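Local coordinates for protein ForH (Streptomyces kaniharaensis, PDB 6NKO) that probably takes part in formycin A biosynthesis and resembles the inosine monophosphate cyclohydrolase half of the bifunctional purine-pathway enzyme, its exact activity being unsettled, at residues A[157-162]-A[188-193]. Sequence-based numbering, arbitrary orientation.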
loop_
_atom_site.group_PDB
_atom_site.type_symbol
_atom_site.label_atom_id
_atom_site.label_comp_id
_atom_site.label_asym_id
_atom_site.label_seq_id
_atom_site.Cartn_x
_atom_site.Cartn_y
_atom_site.Cartn_z
ATOM N N ILE A 157 -8.018 -1.846 -4.919
ATOM C CA ILE A 157 -8.012 -0.401 -5.119
ATOM C C ILE A 157 -6.600 0.107 -4.836
ATOM O O ILE A 157 -6.109 -0.076 -3.711
ATOM C CB ILE A 157 -9.037 0.300 -4.223
ATOM C CG1 ILE A 157 -10.448 -0.192 -4.553
ATOM C CG2 ILE A 157 -8.943 1.807 -4.399
ATOM C CD1 ILE A 157 -11.402 -0.139 -3.378
ATOM N N PRO A 158 -5.925 0.727 -5.807
ATOM C CA PRO A 158 -4.560 1.210 -5.569
ATOM C C PRO A 158 -4.516 2.699 -5.262
ATOM O O PRO A 158 -4.742 3.524 -6.151
ATOM C CB PRO A 158 -3.850 0.895 -6.893
ATOM C CG PRO A 158 -4.990 0.771 -7.939
ATOM C CD PRO A 158 -6.314 0.891 -7.214
ATOM N N LEU A 159 -4.214 3.061 -4.019
ATOM C CA LEU A 159 -4.194 4.452 -3.593
ATOM C C LEU A 159 -2.777 4.864 -3.220
ATOM O O LEU A 159 -2.059 4.103 -2.564
ATOM C CB LEU A 159 -5.127 4.681 -2.405
ATOM C CG LEU A 159 -6.621 4.738 -2.725
ATOM C CD1 LEU A 159 -7.453 4.470 -1.473
ATOM C CD2 LEU A 159 -7.009 6.073 -3.362
ATOM N N SER A 160 -2.390 6.076 -3.619
ATOM C CA SER A 160 -1.077 6.621 -3.294
ATOM C C SER A 160 -1.193 8.080 -2.876
ATOM O O SER A 160 -0.746 8.459 -1.790
ATOM C CB SER A 160 -0.123 6.491 -4.486
ATOM O OG SER A 160 1.216 6.781 -4.107
ATOM N N ASP A 161 -1.788 8.896 -3.736
ATOM C CA ASP A 161 -1.938 10.324 -3.479
ATOM C C ASP A 161 -2.974 10.563 -2.388
ATOM O O ASP A 161 -4.139 10.179 -2.556
ATOM C CB ASP A 161 -2.343 11.039 -4.769
ATOM C CG ASP A 161 -2.296 12.554 -4.646
ATOM O OD1 ASP A 161 -1.846 13.064 -3.601
ATOM O OD2 ASP A 161 -2.706 13.237 -5.608
ATOM N N PRO A 162 -2.608 11.193 -1.266
ATOM C CA PRO A 162 -3.599 11.473 -0.212
ATOM C C PRO A 162 -4.761 12.352 -0.660
ATOM O O PRO A 162 -5.734 12.481 0.094
ATOM C CB PRO A 162 -2.767 12.166 0.877
ATOM C CG PRO A 162 -1.361 11.706 0.632
ATOM C CD PRO A 162 -1.239 11.551 -0.857
ATOM N N LEU A 188 -9.087 2.101 -12.906
ATOM C CA LEU A 188 -8.036 2.189 -13.915
ATOM C C LEU A 188 -7.321 3.534 -13.852
ATOM O O LEU A 188 -6.100 3.603 -14.040
ATOM C CB LEU A 188 -8.623 1.951 -15.308
ATOM C CG LEU A 188 -7.828 2.463 -16.512
ATOM C CD1 LEU A 188 -6.538 1.675 -16.697
ATOM C CD2 LEU A 188 -8.680 2.399 -17.770
ATOM N N ALA A 189 -8.061 4.613 -13.584
ATOM C CA ALA A 189 -7.429 5.920 -13.435
ATOM C C ALA A 189 -6.471 5.935 -12.251
ATOM O O ALA A 189 -5.381 6.515 -12.331
ATOM C CB ALA A 189 -8.494 7.008 -13.282
ATOM N N LEU A 190 -6.861 5.306 -11.139
ATOM C CA LEU A 190 -5.959 5.200 -9.998
ATOM C C LEU A 190 -4.793 4.269 -10.299
ATOM O O LEU A 190 -3.677 4.498 -9.817
ATOM C CB LEU A 190 -6.722 4.711 -8.767
ATOM C CG LEU A 190 -7.660 5.707 -8.084
ATOM C CD1 LEU A 190 -8.533 5.000 -7.056
ATOM C CD2 LEU A 190 -6.875 6.841 -7.438
ATOM N N ALA A 191 -5.030 3.223 -11.093
ATOM C CA ALA A 191 -3.964 2.284 -11.421
ATOM C C ALA A 191 -2.904 2.945 -12.292
ATOM O O ALA A 191 -1.701 2.795 -12.046
ATOM C CB ALA A 191 -4.546 1.051 -12.111
ATOM N N GLU A 192 -3.335 3.687 -13.315
ATOM C CA GLU A 192 -2.388 4.425 -14.146
ATOM C C GLU A 192 -1.623 5.452 -13.324
ATOM O O GLU A 192 -0.417 5.647 -13.521
ATOM C CB GLU A 192 -3.125 5.108 -15.296
ATOM C CG GLU A 192 -2.237 6.007 -16.134
ATOM C CD GLU A 192 -2.906 7.312 -16.499
ATOM O OE1 GLU A 192 -3.247 7.491 -17.687
ATOM O OE2 GLU A 192 -3.084 8.162 -15.601
ATOM N N LYS A 193 -2.310 6.120 -12.398
ATOM C CA LYS A 193 -1.645 7.091 -11.537
ATOM C C LYS A 193 -0.629 6.411 -10.626
ATOM O O LYS A 193 0.445 6.966 -10.361
ATOM C CB LYS A 193 -2.689 7.851 -10.720
ATOM C CG LYS A 193 -2.128 8.946 -9.841
ATOM C CD LYS A 193 -3.242 9.659 -9.092
ATOM C CE LYS A 193 -2.733 10.917 -8.418
ATOM N NZ LYS A 193 -3.837 11.678 -7.773
HETATM O O HOH W 1 -3.305 5.590 -7.029
#
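Pro158 and Ala191 mark the backbone register, their CA atoms 6.0 Å apart where strand 157-159 and helix 188-193 cross at 45° with axes 7.6 Å apart at closest approach. At this crossing the pyrrolidine ring of Pro158 turns its CG and CD atoms to the helix: CG lies 3.9 Å from Ala191 CA and close to Ala191 N, consistent with the small side chain of Ala191, and CD rests near Leu190 CB.

Leu190 carries the most contact. With CG anti to its carbonyl carbon (chi1 -74°), the isobutyl group points across the gap at the strand, roughly square to it. Both methyls reach Leu159 CD2, CD1 at 4.1 Å, and CD1 also meets Ile157 CG2. The residues before and after Pro158 thus share one methyl. No direct backbone hydrogen bond joins the segments; instead, a water donates to Pro158 O at 2.7 Å and to Leu190 O at 3.0 Å, giving both carbonyls a shared donor beside an apolar patch.

Past the strand end, Lys193 reaches the loop with its chain extended, and NZ forms a salt bridge to Asp161 at 2.9 Å from OD2, which accepts with its anti lone pair, the one away from OD1. The strongest partner of NZ is Asp164, by a second salt bridge, so one ammonium bridges two carboxylates, which would be expected to favour its protonated form. Replacing Asp161 with an alanine would probably cost Lys193 one acidic mate and weaken the tie between loop and helix.

Within this chain, strand 157-159 edges a parallel alpha/beta sheet of strand order 3-2-1-4-5, consistent with an MGS-like domain, and is hydrogen-bonded to strand 114-117, whose Leu114 and Cys116 touch Leu159. Helix 141-151 packs against the same proline through Leu146, Ala149 and Ala150, and Ala150 also meets Ala191; Pro158 therefore sits where the sheet edge, helix 141-151 and helix 184-212 converge.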